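Local coordinates for protein DMATS type aromatic prenyltransferase (Micromonospora olivasterospora, PDB 6ZRY) that probably transfers a dimethylallyl group to the indole of tryptophan, as a 6-dimethylallyl tryptophan synthase, and binds tryptophan inside its ABBA barrel, at residues F198-H203 with A208-Y213; S111-V116 with F145-N150. All coordinates share one frame; numbering follows the deposited sequence.

Interaction 1 joins two barrel strands that form a hairpin, and interaction 2 lays the short helix 111-114 against the outer side of strand 141-149, which neighbours strand 193-201 in the same sheet. Their centres are about 7 Å apart. On the outer side, Leu202 CD1 packs on Leu113 CD2 at 3.8 Å. On the inner side two polar links join them: Lys146 NZ makes a salt bridge to Asp201 OD1 at 2.6 Å, and Tyr148 OH and Tyr213 OH lie 2.8 Å apart in a probable hydrogen bond. Tyr213's side chain comes within about 5 Å of the bound tryptophan, whereas Leu149's is about 14 Å from it.

Interaction 1. Residues F198-H203 with A208-Y213; sequences FAVDLH and ARVKLY
Phe198 offers one ring face to Val210: CG1 sits over the ring centre, 3.8 Å from the centroid and 12° off the normal, a CH-pi contact. Phe198 leaves the sheet on the same face as its non-hydrogen-bonded partner Leu212, and with CG turned opposite the backbone N (chi1 -176°) the ring swings over to Val210. Leu212 CD1 approaches Phe198 CD2 more loosely, at 4.4 Å. Ala166 and Leu167 of helix 159-170 also touch the ring, and an alanine in place of Phe198 would probably leave Val210 CG1 without its aromatic cover and open a gap beneath that helix. Ala199 pairs with Lys211 through two backbone bonds, Ala199 N to Lys211 O and Lys211 N to Ala199 O, each 2.9 Å, the second nearly straight at 172°. On this opposite face its CB lies 4.1 Å from Lys211 CB and also meets Tyr213 CE1. Val200 returns to the Phe198 side, where its CG1 lies alongside Val210 CG2 at 3.7 Å, both side chains pointing the same way. At Asp201 direct pairing gives way to a water, which accepts from Asp201 N and donates to Arg209 O at 2.7 Å. This hairpin of the barrel wall is thus closed by backbone bonds, one water and apolar packing, so the charged ends of Lys211 and Arg209 contribute little to the contact.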
loop_
_atom_site.group_PDB
_atom_site.type_symbol
_atom_site.label_atom_id
_atom_site.label_comp_id
_atom_site.label_asym_id
_atom_site.label_seq_id
_atom_site.Cartn_x
_atom_site.Cartn_y
_atom_site.Cartn_z
ATOM N N PHE A 198 9.295 4.060 0.416
ATOM C CA PHE A 198 9.736 5.044 -0.580
ATOM C C PHE A 198 9.213 4.562 -1.918
ATOM O O PHE A 198 9.762 3.569 -2.412
ATOM C CB PHE A 198 11.261 5.146 -0.511
ATOM C CG PHE A 198 11.885 6.181 -1.405
ATOM C CD1 PHE A 198 12.070 5.940 -2.767
ATOM C CD2 PHE A 198 12.362 7.373 -0.874
ATOM C CE1 PHE A 198 12.664 6.898 -3.584
ATOM C CE2 PHE A 198 12.941 8.327 -1.695
ATOM C CZ PHE A 198 13.093 8.087 -3.044
ATOM N N ALA A 199 8.161 5.176 -2.434
ATOM C CA ALA A 199 7.377 4.661 -3.577
ATOM C C ALA A 199 7.583 5.581 -4.774
ATOM O O ALA A 199 7.485 6.770 -4.607
ATOM C CB ALA A 199 5.930 4.530 -3.203
ATOM N N VAL A 200 7.934 5.004 -5.925
ATOM C CA VAL A 200 8.089 5.742 -7.211
ATOM C C VAL A 200 7.402 4.968 -8.329
ATOM O O VAL A 200 7.254 3.717 -8.217
ATOM C CB VAL A 200 9.574 5.968 -7.534
ATOM C CG1 VAL A 200 10.257 6.841 -6.482
ATOM C CG2 VAL A 200 10.300 4.656 -7.703
ATOM N N ASP A 201 7.001 5.667 -9.383
ATOM C CA ASP A 201 6.548 4.988 -10.623
ATOM C C ASP A 201 7.754 4.220 -11.177
ATOM O O ASP A 201 8.920 4.734 -11.063
ATOM C CB ASP A 201 6.017 5.985 -11.656
ATOM C CG ASP A 201 4.824 6.816 -11.202
ATOM O OD1 ASP A 201 4.036 6.328 -10.398
ATOM O OD2 ASP A 201 4.699 7.932 -11.672
ATOM N N LEU A 202 7.531 3.042 -11.739
ATOM C CA LEU A 202 8.580 2.293 -12.460
ATOM C C LEU A 202 9.038 3.154 -13.642
ATOM O O LEU A 202 10.247 3.284 -13.860
ATOM C CB LEU A 202 7.990 0.963 -12.936
ATOM C CG LEU A 202 8.954 0.049 -13.681
ATOM C CD1 LEU A 202 10.157 -0.296 -12.826
ATOM C CD2 LEU A 202 8.259 -1.210 -14.134
ATOM N N HIS A 203 8.078 3.744 -14.344
ATOM C CA HIS A 203 8.298 4.534 -15.575
ATOM C C HIS A 203 8.687 5.967 -15.196
ATOM O O HIS A 203 7.929 6.599 -14.437
ATOM C CB HIS A 203 7.040 4.500 -16.446
ATOM C CG HIS A 203 7.185 5.228 -17.731
ATOM N ND1 HIS A 203 8.283 5.061 -18.545
ATOM C CD2 HIS A 203 6.376 6.119 -18.354
ATOM C CE1 HIS A 203 8.154 5.833 -19.615
ATOM N NE2 HIS A 203 6.992 6.488 -19.520
ATOM N N ALA A 208 10.262 14.272 -11.596
ATOM C CA ALA A 208 10.532 13.384 -10.458
ATOM C C ALA A 208 9.349 13.494 -9.486
ATOM O O ALA A 208 8.839 14.634 -9.252
ATOM C CB ALA A 208 11.850 13.756 -9.812
ATOM N N ARG A 209 8.934 12.373 -8.943
ATOM C CA ARG A 209 7.804 12.297 -7.988
ATOM C C ARG A 209 8.033 11.089 -7.085
ATOM O O ARG A 209 8.417 10.021 -7.610
ATOM C CB ARG A 209 6.512 12.229 -8.789
ATOM C CG ARG A 209 5.270 11.905 -7.978
ATOM C CD ARG A 209 4.070 11.890 -8.913
ATOM N NE ARG A 209 3.474 13.213 -8.898
ATOM C CZ ARG A 209 2.251 13.494 -8.462
ATOM N NH1 ARG A 209 1.823 14.747 -8.475
ATOM N NH2 ARG A 209 1.452 12.526 -8.036
ATOM N N VAL A 210 7.908 11.276 -5.788
ATOM C CA VAL A 210 8.083 10.206 -4.770
ATOM C C VAL A 210 6.918 10.284 -3.788
ATOM O O VAL A 210 6.505 11.409 -3.405
ATOM C CB VAL A 210 9.417 10.343 -4.036
ATOM C CG1 VAL A 210 9.535 9.361 -2.873
ATOM C CG2 VAL A 210 10.605 10.226 -4.987
ATOM N N LYS A 211 6.411 9.135 -3.383
ATOM C CA LYS A 211 5.445 9.051 -2.293
ATOM C C LYS A 211 6.159 8.418 -1.105
ATOM O O LYS A 211 6.622 7.282 -1.244
ATOM C CB LYS A 211 4.243 8.282 -2.808
ATOM C CG LYS A 211 2.956 8.543 -2.106
ATOM C CD LYS A 211 1.773 8.145 -2.996
ATOM C CE LYS A 211 0.604 7.584 -2.236
ATOM N NZ LYS A 211 -0.528 7.266 -3.154
ATOM N N LEU A 212 6.330 9.179 -0.018
ATOM C CA LEU A 212 6.965 8.688 1.215
ATOM C C LEU A 212 5.887 8.374 2.236
ATOM O O LEU A 212 5.065 9.251 2.514
ATOM C CB LEU A 212 7.934 9.745 1.739
ATOM C CG LEU A 212 8.763 9.332 2.953
ATOM C CD1 LEU A 212 9.757 8.238 2.614
ATOM C CD2 LEU A 212 9.481 10.529 3.541
ATOM N N TYR A 213 5.954 7.201 2.832
ATOM C CA TYR A 213 4.990 6.770 3.864
ATOM C C TYR A 213 5.672 6.754 5.219
ATOM O O TYR A 213 6.776 6.151 5.308
ATOM C CB TYR A 213 4.471 5.377 3.562
ATOM C CG TYR A 213 3.591 5.204 2.353
ATOM C CD1 TYR A 213 4.064 5.411 1.064
ATOM C CD2 TYR A 213 2.307 4.679 2.486
ATOM C CE1 TYR A 213 3.274 5.193 -0.051
ATOM C CE2 TYR A 213 1.506 4.447 1.374
ATOM C CZ TYR A 213 1.998 4.701 0.102
ATOM O OH TYR A 213 1.254 4.458 -1.017
HETATM O O HOH W 1 7.189 8.429 -9.429
#

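Interaction 2. Residues S111-V116 with F145-N150; sequences SRLDSV and FKVYLN
Leu113 sends CG anti to its backbone N (chi1 175°), and with chi2 at 63° its two methyls fork toward the sheet, one for each of two strand residues. Val147, on the strand side, keeps CG2 anti to its carbonyl carbon, and this branch meets Leu113 CD2 at 4.0 Å. The two side chains cross at about a right angle, so they touch methyl to methyl instead of running alongside. Leu113 CD1 reaches the second partner, Leu149 CD1, at 4.3 Å. Val147 and Leu149 are two apart on strand 145-149 and both turn to the same side, with Leu113 bridging them. The backbones stay well separated, 8.6 Å between Leu113 CA and Val147 CA, and the contact is wholly apolar and small, burying 126 Å² in all.

This is the layering of the ABBA barrel, in which an antiparallel sheet curls round a central chamber and helices pack against its outer side. Here part of the outer layer is a short turn of helix, 111-114, beside the longer helices 88-106 and 159-170. Ser115 OG donates to Arg112 O at 2.7 Å, with a C=O...donor angle of 134°, and Ser115 N bonds Ser111 O at 2.9 Å, so the serine is tied back to the preceding residues through both backbone and side chain. At the start of the helix Asp204, in the turn of hairpin 193-201/209-220, takes the Ser111 hydroxyl and the Arg112 amide. Val116 points toward the strand as well, but its side chain packs on Ala166 and Leu170 of helix 159-170. Beyond Leu113, Val147 is covered by Leu99 of helix 88-106, and both Val147 and Leu149 rest on Met131 of the adjoining strand.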
loop_
_atom_site.group_PDB
_atom_site.type_symbol
_atom_site.label_atom_id
_atom_site.label_comp_id
_atom_site.label_asym_id
_atom_site.label_seq_id
_atom_site.Cartn_x
_atom_site.Cartn_y
_atom_site.Cartn_z
ATOM N N SER A 111 15.187 5.199 -15.606
ATOM C CA SER A 111 16.427 5.948 -15.304
ATOM C C SER A 111 16.326 6.587 -13.911
ATOM O O SER A 111 17.314 6.552 -13.202
ATOM C CB SER A 111 16.714 6.983 -16.356
ATOM O OG SER A 111 15.846 8.078 -16.188
ATOM N N ARG A 112 15.176 7.140 -13.535
ATOM C CA ARG A 112 15.009 7.793 -12.202
ATOM C C ARG A 112 15.170 6.744 -11.102
ATOM O O ARG A 112 15.996 6.957 -10.206
ATOM C CB ARG A 112 13.663 8.511 -12.072
ATOM C CG ARG A 112 13.530 9.744 -12.948
ATOM C CD ARG A 112 12.855 10.896 -12.215
ATOM N NE ARG A 112 12.740 12.104 -13.033
ATOM C CZ ARG A 112 11.866 12.257 -14.011
ATOM N NH1 ARG A 112 11.833 13.389 -14.697
ATOM N NH2 ARG A 112 11.024 11.284 -14.310
ATOM N N LEU A 113 14.447 5.624 -11.198
ATOM C CA LEU A 113 14.565 4.481 -10.252
ATOM C C LEU A 113 16.018 3.971 -10.258
ATOM O O LEU A 113 16.606 3.805 -9.163
ATOM C CB LEU A 113 13.553 3.382 -10.646
ATOM C CG LEU A 113 13.640 2.085 -9.841
ATOM C CD1 LEU A 113 13.315 2.336 -8.365
ATOM C CD2 LEU A 113 12.721 1.008 -10.412
ATOM N N ASP A 114 16.611 3.780 -11.437
ATOM C CA ASP A 114 18.009 3.273 -11.574
ATOM C C ASP A 114 18.979 4.214 -10.854
ATOM O O ASP A 114 19.945 3.700 -10.211
ATOM C CB ASP A 114 18.386 3.072 -13.043
ATOM C CG ASP A 114 17.623 1.935 -13.701
ATOM O OD1 ASP A 114 17.371 2.024 -14.908
ATOM O OD2 ASP A 114 17.260 0.994 -12.990
ATOM N N SER A 115 18.726 5.529 -10.908
ATOM C CA SER A 115 19.647 6.560 -10.390
ATOM C C SER A 115 19.782 6.458 -8.855
ATOM O O SER A 115 20.783 6.993 -8.334
ATOM C CB SER A 115 19.237 7.942 -10.848
ATOM O OG SER A 115 18.231 8.495 -9.999
ATOM N N VAL A 116 18.863 5.774 -8.149
ATOM C CA VAL A 116 18.908 5.692 -6.649
ATOM C C VAL A 116 19.135 4.251 -6.155
ATOM O O VAL A 116 19.205 4.080 -4.924
ATOM C CB VAL A 116 17.631 6.275 -6.017
ATOM C CG1 VAL A 116 17.524 7.781 -6.261
ATOM C CG2 VAL A 116 16.385 5.557 -6.494
ATOM N N PHE A 145 2.882 0.394 -13.137
ATOM C CA PHE A 145 3.717 -0.258 -12.125
ATOM C C PHE A 145 4.229 0.800 -11.155
ATOM O O PHE A 145 4.674 1.873 -11.599
ATOM C CB PHE A 145 4.850 -1.002 -12.811
ATOM C CG PHE A 145 4.390 -2.081 -13.771
ATOM C CD1 PHE A 145 4.094 -1.788 -15.092
ATOM C CD2 PHE A 145 4.248 -3.393 -13.345
ATOM C CE1 PHE A 145 3.683 -2.786 -15.973
ATOM C CE2 PHE A 145 3.828 -4.392 -14.224
ATOM C CZ PHE A 145 3.551 -4.087 -15.541
ATOM N N LYS A 146 4.210 0.478 -9.865
ATOM C CA LYS A 146 4.854 1.304 -8.812
ATOM C C LYS A 146 5.769 0.408 -8.013
ATOM O O LYS A 146 5.424 -0.760 -7.798
ATOM C CB LYS A 146 3.836 1.950 -7.872
ATOM C CG LYS A 146 2.579 2.472 -8.531
ATOM C CD LYS A 146 2.784 3.723 -9.305
ATOM C CE LYS A 146 1.467 4.366 -9.730
ATOM N NZ LYS A 146 1.549 5.843 -9.687
ATOM N N VAL A 147 6.893 0.959 -7.596
ATOM C CA VAL A 147 7.940 0.255 -6.818
ATOM C C VAL A 147 7.971 0.853 -5.413
ATOM O O VAL A 147 8.102 2.101 -5.299
ATOM C CB VAL A 147 9.293 0.380 -7.523
ATOM C CG1 VAL A 147 10.392 -0.338 -6.762
ATOM C CG2 VAL A 147 9.187 -0.116 -8.954
ATOM N N TYR A 148 7.877 -0.007 -4.415
ATOM C CA TYR A 148 7.847 0.312 -2.987
ATOM C C TYR A 148 9.163 -0.157 -2.382
ATOM O O TYR A 148 9.331 -1.386 -2.220
ATOM C CB TYR A 148 6.630 -0.357 -2.346
ATOM C CG TYR A 148 5.371 0.412 -2.562
ATOM C CD1 TYR A 148 4.813 0.565 -3.830
ATOM C CD2 TYR A 148 4.763 1.068 -1.509
ATOM C CE1 TYR A 148 3.660 1.330 -4.025
ATOM C CE2 TYR A 148 3.632 1.832 -1.689
ATOM C CZ TYR A 148 3.079 1.973 -2.946
ATOM O OH TYR A 148 1.953 2.749 -3.067
ATOM N N LEU A 149 10.071 0.770 -2.078
ATOM C CA LEU A 149 11.392 0.437 -1.503
ATOM C C LEU A 149 11.321 0.627 -0.003
ATOM O O LEU A 149 10.592 1.556 0.446
ATOM C CB LEU A 149 12.467 1.322 -2.122
ATOM C CG LEU A 149 12.611 1.239 -3.644
ATOM C CD1 LEU A 149 13.685 2.197 -4.127
ATOM C CD2 LEU A 149 12.950 -0.165 -4.098
ATOM N N ASN A 150 12.045 -0.197 0.738
ATOM C CA ASN A 150 12.123 -0.134 2.225
ATOM C C ASN A 150 13.210 0.869 2.594
ATOM O O ASN A 150 14.379 0.599 2.361
ATOM C CB ASN A 150 12.416 -1.501 2.853
ATOM C CG ASN A 150 12.438 -1.456 4.368
ATOM O OD1 ASN A 150 12.120 -0.427 4.974
ATOM N ND2 ASN A 150 12.774 -2.577 4.991
#